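Local coordinates for binding domain (Hc) of Paraclostridial Mosquitocidal Protein 1 (Paraclostridium bifermentans, PDB 6HOX) that targets a clostridial neurotoxin to host nerve cells, acting as the receptor-binding part of a toxin specific for Anopheles mosquitoes, at residues Lys159-Thr170 / Leu181-Asp189; Ile266-Ser277 / Pro305-Glu315. All blocks are in the same frame, centred on the assembly; numbering follows the deposited sequence.

In the fold
Contact 1 lies in the N-terminal receptor-binding subdomain and contact 2 in the C-terminal one, their centres about 26 Å apart. Both are mostly buried; the centre of contact 1 is about 9 Å from the centre of the chain, against about 19 Å for contact 2. Contact 1 joins neighbouring strands of a jelly-roll sheet and the loop that leads into them. Its bonds are a backbone ladder, one asparagine that imitates a strand partner, and a lysine-aspartate pair. Contact 2 joins a turn and strand to a long loop of the trefoil. It has a single backbone hydrogen bond and relies on proline-histidine packing, an arginine-aspartate bridge and waters. The two share no strand and do not touch.

Contact 1. Residues Lys159-Thr170 / Leu181-Asp189; sequences KYISSNIWRHIT and LYINGDKID
Thr170 and Tyr182 form an antiparallel hydrogen-bonded pair, their backbones bonded in both directions, with Tyr182 N 2.7 Å from Thr170 O. His168 and Asn184 are linked half by backbone, Asn184 N to His168 O, and half by side chain. At the second position of the turn, the Asn184 side-chain amide replaces a strand carbonyl: its OD1 accepts from His168 N at 2.9 Å, almost straight at 173°. ND2 of the same amide reaches two waters. One leads to Arg167 NH1 and Trp166 O, the other to Lys159 NZ. The Arg167 guanidinium also binds Phe156 O.

The charged contact is Lys159 NZ to Asp186 OD2, 2.7 Å, on that oxygen's anti lone pair. The lysine chain is extended until a bend at chi4 (69°) turns NZ to the carboxylate. Its CE passes 3.6 Å from Ile188 CD1.

Apolar contacts lie on the opposite face from Thr170 and Tyr182. Ile169 and Ile183 run side by side, Ile169 CD1 3.7 Å from Ile183 CG1. Ile161 CD1 adds to this cluster, which also meets Leu132.

A type I' turn from Ile183 to Asp186 links strand 178-183 to strand 186-192. Such antiparallel meanders build the lectin-like jelly roll of the HCN subdomain.

Contact 2. Residues Ile266-Ser277 / Pro305-Glu315; sequences INQAILGGPLRS and PYLYHKGSDVE
The His309 ring is swung to Pro274 by a chi1 of -52°, which sets CG anti to the carbonyl carbon. Asp313 has CG between its backbone N and carbonyl carbon (chi1 71°), and Arg276 bends at chi3 to meet it. These groups tie the loop before strand 316-320 to a neighbouring turn and strand of the beta-trefoil, the fold of the HCC subdomain.

Pro274 CB sits over the centre of the His309 ring, 3.5 Å from its centroid, as a CH-pi contact. The ring edge faces Gly272, with CE1 3.2 Å from Gly272 O. His309 ND1 bonds to Arg294, and a water joins NE2 to Leu271 O. Pro305 CB packs on Gly272 CA at 3.6 Å. The Ile266 and Leu307 side chains cross at about a right angle, with Ile266 CD1 3.8 Å from Leu307 CD2, beside Val438.

Glu315 N bonds to Leu275 O at 2.7 Å, nearly straight. A water accepts from Ser277 N and lies within hydrogen-bonding distance of Asp313 O and Glu315 OE2. Ser277 OG bonds to Tyr342 OH. The salt bridge uses both Asp313 oxygens, with the two flat groups turned 69° apart. Arg276 NE is 2.7 Å from Asp313 OD1, and NH2 approaches OD2 from above the carboxylate plane.

Contact 1. Residues Lys159-Thr170 / Leu181-Asp189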
loop_
_atom_site.group_PDB
_atom_site.type_symbol
_atom_site.label_atom_id
_atom_site.label_comp_id
_atom_site.label_asym_id
_atom_site.label_seq_id
_atom_site.Cartn_x
_atom_site.Cartn_y
_atom_site.Cartn_z
ATOM N N LYS A 159 -6.726 0.911 5.106
ATOM C CA LYS A 159 -7.202 2.207 4.565
ATOM C C LYS A 159 -6.502 3.463 5.109
ATOM O O LYS A 159 -6.504 4.452 4.401
ATOM C CB LYS A 159 -8.717 2.313 4.733
ATOM C CG LYS A 159 -9.467 1.660 3.585
ATOM C CD LYS A 159 -10.948 1.812 3.631
ATOM C CE LYS A 159 -11.602 1.166 2.425
ATOM N NZ LYS A 159 -11.492 -0.306 2.480
ATOM N N TYR A 160 -5.920 3.450 6.312
ATOM C CA TYR A 160 -5.366 4.679 6.908
ATOM C C TYR A 160 -4.323 5.291 5.955
ATOM O O TYR A 160 -3.493 4.574 5.392
ATOM C CB TYR A 160 -4.781 4.346 8.282
ATOM C CG TYR A 160 -4.337 5.533 9.087
ATOM C CD1 TYR A 160 -5.233 6.222 9.885
ATOM C CD2 TYR A 160 -3.029 5.974 9.042
ATOM C CE1 TYR A 160 -4.831 7.313 10.634
ATOM C CE2 TYR A 160 -2.606 7.059 9.789
ATOM C CZ TYR A 160 -3.515 7.733 10.583
ATOM O OH TYR A 160 -3.098 8.806 11.305
ATOM N N ILE A 161 -4.359 6.620 5.791
ATOM C CA ILE A 161 -3.557 7.313 4.749
ATOM C C ILE A 161 -2.077 7.410 5.155
ATOM O O ILE A 161 -1.197 7.047 4.363
ATOM C CB ILE A 161 -4.155 8.699 4.425
ATOM C CG1 ILE A 161 -5.584 8.600 3.890
ATOM C CG2 ILE A 161 -3.254 9.495 3.483
ATOM C CD1 ILE A 161 -5.754 7.710 2.681
ATOM N N SER A 162 -1.796 7.946 6.352
ATOM C CA SER A 162 -0.435 8.148 6.806
ATOM C C SER A 162 0.121 6.844 7.393
ATOM O O SER A 162 0.343 6.738 8.600
ATOM C CB SER A 162 -0.357 9.296 7.785
ATOM O OG SER A 162 -0.716 10.496 7.122
ATOM N N SER A 163 0.345 5.876 6.497
ATOM C CA SER A 163 0.676 4.491 6.809
ATOM C C SER A 163 1.948 4.032 6.081
ATOM O O SER A 163 2.475 2.939 6.383
ATOM C CB SER A 163 -0.461 3.621 6.382
ATOM O OG SER A 163 -0.639 3.719 4.982
ATOM N N ASN A 164 2.371 4.812 5.074
ATOM C CA ASN A 164 3.436 4.476 4.124
ATOM C C ASN A 164 3.041 3.337 3.176
ATOM O O ASN A 164 3.909 2.808 2.453
ATOM C CB ASN A 164 4.754 4.110 4.799
ATOM C CG ASN A 164 5.951 4.394 3.919
ATOM O OD1 ASN A 164 5.954 5.377 3.185
ATOM N ND2 ASN A 164 6.964 3.540 3.980
ATOM N N ILE A 165 1.749 2.997 3.126
ATOM C CA ILE A 165 1.217 1.975 2.221
ATOM C C ILE A 165 0.539 2.676 1.039
ATOM O O ILE A 165 -0.176 3.642 1.218
ATOM C CB ILE A 165 0.254 1.025 2.964
ATOM C CG1 ILE A 165 0.932 0.331 4.142
ATOM C CG2 ILE A 165 -0.356 0.002 2.010
ATOM C CD1 ILE A 165 -0.025 -0.246 5.146
ATOM N N TRP A 166 0.759 2.164 -0.175
ATOM C CA TRP A 166 0.086 2.687 -1.396
ATOM C C TRP A 166 -1.438 2.578 -1.264
ATOM O O TRP A 166 -1.958 1.481 -1.072
ATOM C CB TRP A 166 0.567 1.939 -2.643
ATOM C CG TRP A 166 1.888 2.420 -3.161
ATOM C CD1 TRP A 166 3.103 1.807 -3.055
ATOM C CD2 TRP A 166 2.110 3.625 -3.916
ATOM N NE1 TRP A 166 4.061 2.549 -3.690
ATOM C CE2 TRP A 166 3.481 3.666 -4.233
ATOM C CE3 TRP A 166 1.281 4.660 -4.364
ATOM C CZ2 TRP A 166 4.045 4.713 -4.958
ATOM C CZ3 TRP A 166 1.839 5.696 -5.086
ATOM C CH2 TRP A 166 3.205 5.723 -5.374
ATOM N N ARG A 167 -2.123 3.717 -1.393
ATOM C CA ARG A 167 -3.578 3.812 -1.353
ATOM C C ARG A 167 -4.084 4.417 -2.668
ATOM O O ARG A 167 -3.493 5.364 -3.193
ATOM C CB ARG A 167 -4.058 4.741 -0.233
ATOM C CG ARG A 167 -3.575 4.391 1.165
ATOM C CD ARG A 167 -3.985 3.012 1.632
ATOM N NE ARG A 167 -3.737 2.890 3.061
ATOM C CZ ARG A 167 -3.547 1.758 3.740
ATOM N NH1 ARG A 167 -3.616 0.569 3.151
ATOM N NH2 ARG A 167 -3.287 1.850 5.036
ATOM N N HIS A 168 -5.201 3.890 -3.167
ATOM C CA HIS A 168 -5.811 4.413 -4.360
ATOM C C HIS A 168 -7.008 5.236 -3.930
ATOM O O HIS A 168 -7.875 4.723 -3.218
ATOM C CB HIS A 168 -6.237 3.323 -5.345
ATOM C CG HIS A 168 -6.703 3.912 -6.632
ATOM N ND1 HIS A 168 -8.031 4.116 -6.906
ATOM C CD2 HIS A 168 -6.021 4.411 -7.684
ATOM C CE1 HIS A 168 -8.153 4.698 -8.085
ATOM N NE2 HIS A 168 -6.936 4.917 -8.569
ATOM N N ILE A 169 -7.026 6.496 -4.363
ATOM C CA ILE A 169 -8.089 7.436 -3.982
ATOM C C ILE A 169 -8.899 7.755 -5.230
ATOM O O ILE A 169 -8.301 8.012 -6.293
ATOM C CB ILE A 169 -7.508 8.723 -3.375
ATOM C CG1 ILE A 169 -6.479 8.422 -2.283
ATOM C CG2 ILE A 169 -8.626 9.626 -2.867
ATOM C CD1 ILE A 169 -7.044 7.633 -1.125
ATOM N N THR A 170 -10.230 7.735 -5.085
ATOM C CA THR A 170 -11.127 8.170 -6.126
ATOM C C THR A 170 -12.119 9.169 -5.518
ATOM O O THR A 170 -12.679 8.920 -4.463
ATOM C CB THR A 170 -11.871 7.005 -6.807
ATOM O OG1 THR A 170 -10.981 5.964 -7.213
ATOM C CG2 THR A 170 -12.663 7.456 -8.023
ATOM N N LEU A 181 -16.189 9.947 -2.100
ATOM C CA LEU A 181 -14.785 9.594 -1.937
ATOM C C LEU A 181 -14.633 8.096 -1.651
ATOM O O LEU A 181 -15.356 7.530 -0.827
ATOM C CB LEU A 181 -14.147 10.414 -0.818
ATOM C CG LEU A 181 -12.617 10.282 -0.758
ATOM C CD1 LEU A 181 -11.950 11.601 -0.410
ATOM C CD2 LEU A 181 -12.189 9.219 0.236
ATOM N N TYR A 182 -13.636 7.498 -2.317
ATOM C CA TYR A 182 -13.328 6.076 -2.275
ATOM C C TYR A 182 -11.849 5.897 -1.892
ATOM O O TYR A 182 -11.014 6.683 -2.326
ATOM C CB TYR A 182 -13.538 5.430 -3.650
ATOM C CG TYR A 182 -14.929 5.484 -4.230
ATOM C CD1 TYR A 182 -15.377 6.608 -4.901
ATOM C CD2 TYR A 182 -15.784 4.391 -4.167
ATOM C CE1 TYR A 182 -16.654 6.670 -5.438
ATOM C CE2 TYR A 182 -17.064 4.434 -4.710
ATOM C CZ TYR A 182 -17.511 5.581 -5.339
ATOM O OH TYR A 182 -18.767 5.657 -5.884
ATOM N N ILE A 183 -11.543 4.875 -1.075
ATOM C CA ILE A 183 -10.176 4.366 -0.890
ATOM C C ILE A 183 -10.181 2.892 -1.315
ATOM O O ILE A 183 -11.060 2.135 -0.876
ATOM C CB ILE A 183 -9.662 4.548 0.558
ATOM C CG1 ILE A 183 -9.678 6.015 0.979
ATOM C CG2 ILE A 183 -8.265 3.961 0.700
ATOM C CD1 ILE A 183 -9.420 6.277 2.440
ATOM N N ASN A 184 -9.233 2.524 -2.195
ATOM C CA ASN A 184 -9.049 1.181 -2.717
ATOM C C ASN A 184 -10.387 0.657 -3.255
ATOM O O ASN A 184 -10.772 -0.484 -3.014
ATOM C CB ASN A 184 -8.412 0.261 -1.664
ATOM C CG ASN A 184 -7.021 0.711 -1.246
ATOM O OD1 ASN A 184 -6.348 1.450 -1.972
ATOM N ND2 ASN A 184 -6.581 0.295 -0.068
ATOM N N GLY A 185 -11.103 1.513 -3.993
ATOM C CA GLY A 185 -12.311 1.108 -4.676
ATOM C C GLY A 185 -13.526 1.001 -3.762
ATOM O O GLY A 185 -14.593 0.642 -4.238
ATOM N N ASP A 186 -13.363 1.262 -2.458
ATOM C CA ASP A 186 -14.461 1.253 -1.483
ATOM C C ASP A 186 -14.908 2.685 -1.134
ATOM O O ASP A 186 -14.120 3.521 -0.709
ATOM C CB ASP A 186 -14.048 0.558 -0.185
ATOM C CG ASP A 186 -13.750 -0.924 -0.317
ATOM O OD1 ASP A 186 -14.358 -1.573 -1.190
ATOM O OD2 ASP A 186 -12.917 -1.417 0.467
ATOM N N LYS A 187 -16.210 2.937 -1.248
ATOM C CA LYS A 187 -16.812 4.199 -0.871
ATOM C C LYS A 187 -16.673 4.422 0.639
ATOM O O LYS A 187 -16.994 3.544 1.438
ATOM C CB LYS A 187 -18.284 4.178 -1.268
ATOM C CG LYS A 187 -19.012 5.492 -1.058
ATOM C CD LYS A 187 -20.335 5.520 -1.767
ATOM C CE LYS A 187 -21.267 4.423 -1.314
ATOM N NZ LYS A 187 -22.646 4.681 -1.785
ATOM N N ILE A 188 -16.166 5.601 1.001
ATOM C CA ILE A 188 -15.817 5.989 2.362
ATOM C C ILE A 188 -16.834 7.006 2.883
ATOM O O ILE A 188 -17.228 6.968 4.034
ATOM C CB ILE A 188 -14.403 6.614 2.382
ATOM C CG1 ILE A 188 -13.341 5.638 1.890
ATOM C CG2 ILE A 188 -14.047 7.165 3.754
ATOM C CD1 ILE A 188 -13.364 4.309 2.601
ATOM N N ASP A 189 -17.133 7.998 2.052
ATOM C CA ASP A 189 -17.957 9.131 2.460
ATOM C C ASP A 189 -18.582 9.777 1.221
ATOM O O ASP A 189 -18.123 9.552 0.079
ATOM C CB ASP A 189 -17.129 10.141 3.258
ATOM C CG ASP A 189 -17.930 10.960 4.250
ATOM O OD1 ASP A 189 -19.160 10.842 4.253
ATOM O OD2 ASP A 189 -17.308 11.717 4.999
HETATM O O HOH W 1 -8.959 -1.195 1.216
HETATM O O HOH W 2 -3.779 -0.043 0.497
HETATM O O HOH W 3 -10.180 4.104 -5.117
#

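Contact 2. Residues Ile266-Ser277 / Pro305-Glu315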
loop_
_atom_site.group_PDB
_atom_site.type_symbol
_atom_site.label_atom_id
_atom_site.label_comp_id
_atom_site.label_asym_id
_atom_site.label_seq_id
_atom_site.Cartn_x
_atom_site.Cartn_y
_atom_site.Cartn_z
ATOM N N ILE A 266 6.462 -11.318 7.995
ATOM C CA ILE A 266 5.481 -11.027 9.034
ATOM C C ILE A 266 4.187 -11.807 8.780
ATOM O O ILE A 266 3.699 -11.913 7.655
ATOM C CB ILE A 266 5.207 -9.514 9.077
ATOM C CG1 ILE A 266 6.453 -8.747 9.524
ATOM C CG2 ILE A 266 3.992 -9.212 9.939
ATOM C CD1 ILE A 266 6.374 -7.254 9.304
ATOM N N ASN A 267 3.607 -12.304 9.871
ATOM C CA ASN A 267 2.324 -12.955 9.846
ATOM C C ASN A 267 1.250 -11.912 10.128
ATOM O O ASN A 267 1.396 -11.118 11.046
ATOM C CB ASN A 267 2.217 -14.078 10.875
ATOM C CG ASN A 267 0.953 -14.885 10.683
ATOM O OD1 ASN A 267 -0.105 -14.521 11.186
ATOM N ND2 ASN A 267 1.049 -15.971 9.940
ATOM N N GLN A 268 0.171 -11.946 9.338
ATOM C CA GLN A 268 -0.848 -10.911 9.404
ATOM C C GLN A 268 -1.462 -10.852 10.808
ATOM O O GLN A 268 -1.874 -9.793 11.241
ATOM C CB GLN A 268 -1.911 -11.117 8.331
ATOM C CG GLN A 268 -2.987 -10.038 8.337
ATOM C CD GLN A 268 -3.963 -10.266 7.219
ATOM O OE1 GLN A 268 -4.724 -11.231 7.229
ATOM N NE2 GLN A 268 -3.873 -9.432 6.194
ATOM N N ALA A 269 -1.499 -11.980 11.522
ATOM C CA ALA A 269 -2.170 -12.046 12.811
ATOM C C ALA A 269 -1.368 -11.310 13.893
ATOM O O ALA A 269 -1.947 -10.920 14.868
ATOM C CB ALA A 269 -2.447 -13.488 13.194
ATOM N N ILE A 270 -0.055 -11.111 13.706
ATOM C CA ILE A 270 0.802 -10.427 14.686
ATOM C C ILE A 270 1.767 -9.526 13.933
ATOM O O ILE A 270 2.912 -9.901 13.697
ATOM C CB ILE A 270 1.588 -11.421 15.567
ATOM C CG1 ILE A 270 0.672 -12.456 16.211
ATOM C CG2 ILE A 270 2.417 -10.706 16.619
ATOM C CD1 ILE A 270 0.555 -13.712 15.392
ATOM N N LEU A 271 1.298 -8.328 13.584
ATOM C CA LEU A 271 2.049 -7.435 12.706
ATOM C C LEU A 271 3.383 -7.025 13.339
ATOM O O LEU A 271 4.389 -6.958 12.649
ATOM C CB LEU A 271 1.185 -6.213 12.401
ATOM C CG LEU A 271 -0.019 -6.505 11.511
ATOM C CD1 LEU A 271 -0.945 -5.300 11.468
ATOM C CD2 LEU A 271 0.437 -6.900 10.117
ATOM N N GLY A 272 3.374 -6.793 14.658
ATOM C CA GLY A 272 4.551 -6.367 15.413
ATOM C C GLY A 272 5.378 -7.520 15.970
ATOM O O GLY A 272 6.356 -7.293 16.711
ATOM N N GLY A 273 5.032 -8.758 15.604
ATOM C CA GLY A 273 5.768 -9.956 16.064
ATOM C C GLY A 273 6.970 -10.245 15.169
ATOM O O GLY A 273 6.807 -10.522 13.989
ATOM N N PRO A 274 8.222 -10.169 15.673
ATOM C CA PRO A 274 9.395 -10.417 14.832
ATOM C C PRO A 274 9.630 -11.914 14.564
ATOM O O PRO A 274 9.509 -12.718 15.477
ATOM C CB PRO A 274 10.536 -9.835 15.686
ATOM C CG PRO A 274 10.084 -10.064 17.113
ATOM C CD PRO A 274 8.579 -9.857 17.068
ATOM N N LEU A 275 9.960 -12.270 13.317
ATOM C CA LEU A 275 10.335 -13.642 12.980
ATOM C C LEU A 275 11.730 -13.890 13.568
ATOM O O LEU A 275 12.702 -13.189 13.248
ATOM C CB LEU A 275 10.299 -13.835 11.462
ATOM C CG LEU A 275 10.824 -15.163 10.916
ATOM C CD1 LEU A 275 9.870 -16.310 11.199
ATOM C CD2 LEU A 275 11.065 -15.061 9.426
ATOM N N ARG A 276 11.793 -14.876 14.469
ATOM C CA ARG A 276 13.037 -15.283 15.139
ATOM C C ARG A 276 13.260 -16.785 14.887
ATOM O O ARG A 276 12.422 -17.455 14.265
ATOM C CB ARG A 276 12.966 -14.919 16.627
ATOM C CG ARG A 276 12.804 -13.428 16.896
ATOM C CD ARG A 276 12.656 -13.086 18.371
ATOM N NE ARG A 276 13.853 -13.443 19.123
ATOM C CZ ARG A 276 14.061 -13.153 20.404
ATOM N NH1 ARG A 276 13.118 -12.529 21.092
ATOM N NH2 ARG A 276 15.208 -13.481 20.982
ATOM N N SER A 277 14.412 -17.291 15.341
ATOM C CA SER A 277 14.719 -18.722 15.284
ATOM C C SER A 277 15.455 -19.157 16.555
ATOM O O SER A 277 16.106 -18.365 17.227
ATOM C CB SER A 277 15.512 -19.076 14.063
ATOM O OG SER A 277 16.794 -18.483 14.106
ATOM N N PRO A 305 3.189 -0.968 15.395
ATOM C CA PRO A 305 3.995 -2.186 15.417
ATOM C C PRO A 305 5.375 -1.904 14.833
ATOM O O PRO A 305 5.501 -1.151 13.858
ATOM C CB PRO A 305 3.233 -3.154 14.508
ATOM C CG PRO A 305 2.576 -2.218 13.508
ATOM C CD PRO A 305 2.171 -1.010 14.335
ATOM N N TYR A 306 6.390 -2.514 15.431
ATOM C CA TYR A 306 7.699 -2.564 14.834
ATOM C C TYR A 306 7.647 -3.494 13.616
ATOM O O TYR A 306 7.048 -4.563 13.689
ATOM C CB TYR A 306 8.741 -3.090 15.829
ATOM C CG TYR A 306 9.233 -2.079 16.828
ATOM C CD1 TYR A 306 10.272 -1.226 16.516
ATOM C CD2 TYR A 306 8.663 -1.988 18.091
ATOM C CE1 TYR A 306 10.722 -0.285 17.428
ATOM C CE2 TYR A 306 9.110 -1.066 19.021
ATOM C CZ TYR A 306 10.143 -0.209 18.685
ATOM O OH TYR A 306 10.575 0.725 19.581
ATOM N N LEU A 307 8.306 -3.091 12.523
ATOM C CA LEU A 307 8.458 -3.939 11.333
ATOM C C LEU A 307 9.915 -4.357 11.134
ATOM O O LEU A 307 10.161 -5.410 10.550
ATOM C CB LEU A 307 7.991 -3.187 10.080
ATOM C CG LEU A 307 6.565 -2.641 10.100
ATOM C CD1 LEU A 307 6.262 -1.941 8.796
ATOM C CD2 LEU A 307 5.553 -3.731 10.365
ATOM N N TYR A 308 10.866 -3.501 11.534
ATOM C CA TYR A 308 12.293 -3.719 11.241
ATOM C C TYR A 308 13.018 -4.362 12.447
ATOM O O TYR A 308 13.981 -5.119 12.257
ATOM C CB TYR A 308 12.998 -2.411 10.870
ATOM C CG TYR A 308 12.363 -1.500 9.835
ATOM C CD1 TYR A 308 11.542 -1.963 8.813
ATOM C CD2 TYR A 308 12.646 -0.143 9.853
ATOM C CE1 TYR A 308 10.986 -1.095 7.875
ATOM C CE2 TYR A 308 12.117 0.732 8.917
ATOM C CZ TYR A 308 11.295 0.257 7.912
ATOM O OH TYR A 308 10.791 1.142 7.003
ATOM N N HIS A 309 12.600 -4.011 13.674
ATOM C CA HIS A 309 13.160 -4.516 14.962
ATOM C C HIS A 309 14.683 -4.341 15.006
ATOM O O HIS A 309 15.418 -5.276 15.333
ATOM C CB HIS A 309 12.771 -5.981 15.200
ATOM C CG HIS A 309 11.306 -6.242 15.082
ATOM N ND1 HIS A 309 10.430 -5.988 16.107
ATOM C CD2 HIS A 309 10.561 -6.687 14.042
ATOM C CE1 HIS A 309 9.211 -6.303 15.723
ATOM N NE2 HIS A 309 9.263 -6.725 14.451
ATOM N N LYS A 310 15.154 -3.135 14.680
ATOM C CA LYS A 310 16.589 -2.856 14.638
ATOM C C LYS A 310 17.175 -3.033 16.043
ATOM O O LYS A 310 16.528 -2.745 17.041
ATOM C CB LYS A 310 16.830 -1.468 14.043
ATOM C CG LYS A 310 16.372 -1.352 12.596
ATOM C CD LYS A 310 17.036 -0.246 11.812
ATOM C CE LYS A 310 17.365 -0.653 10.391
ATOM N NZ LYS A 310 18.004 0.462 9.650
ATOM N N GLY A 311 18.394 -3.569 16.097
ATOM C CA GLY A 311 19.036 -3.958 17.343
ATOM C C GLY A 311 18.447 -5.226 17.952
ATOM O O GLY A 311 18.379 -5.334 19.172
ATOM N N SER A 312 18.036 -6.187 17.108
ATOM C CA SER A 312 17.504 -7.479 17.557
ATOM C C SER A 312 17.941 -8.618 16.623
ATOM O O SER A 312 18.495 -8.393 15.523
ATOM C CB SER A 312 16.017 -7.449 17.638
ATOM O OG SER A 312 15.466 -7.919 16.412
ATOM N N ASP A 313 17.600 -9.846 17.045
ATOM C CA ASP A 313 17.988 -11.084 16.349
ATOM C C ASP A 313 16.966 -11.440 15.257
ATOM O O ASP A 313 16.988 -12.587 14.770
ATOM C CB ASP A 313 18.166 -12.255 17.329
ATOM C CG ASP A 313 16.880 -12.788 17.948
ATOM O OD1 ASP A 313 15.826 -12.190 17.716
ATOM O OD2 ASP A 313 16.946 -13.806 18.672
ATOM N N VAL A 314 16.092 -10.482 14.882
ATOM C CA VAL A 314 15.080 -10.699 13.855
ATOM C C VAL A 314 15.727 -11.363 12.637
ATOM O O VAL A 314 16.790 -10.988 12.226
ATOM C CB VAL A 314 14.355 -9.403 13.439
ATOM C CG1 VAL A 314 15.279 -8.439 12.717
ATOM C CG2 VAL A 314 13.125 -9.713 12.589
ATOM N N GLU A 315 15.031 -12.341 12.063
ATOM C CA GLU A 315 15.501 -13.056 10.889
ATOM C C GLU A 315 15.121 -12.285 9.630
ATOM O O GLU A 315 13.934 -12.106 9.351
ATOM C CB GLU A 315 14.876 -14.449 10.812
ATOM C CG GLU A 315 15.214 -15.329 12.002
ATOM C CD GLU A 315 16.673 -15.730 12.131
ATOM O OE1 GLU A 315 17.436 -15.556 11.162
ATOM O OE2 GLU A 315 17.033 -16.233 13.201
HETATM O O HOH W 4 6.814 -7.775 12.789
HETATM O O HOH W 5 16.336 -15.266 15.733
HETATM O O HOH W 6 18.776 -16.282 17.675
#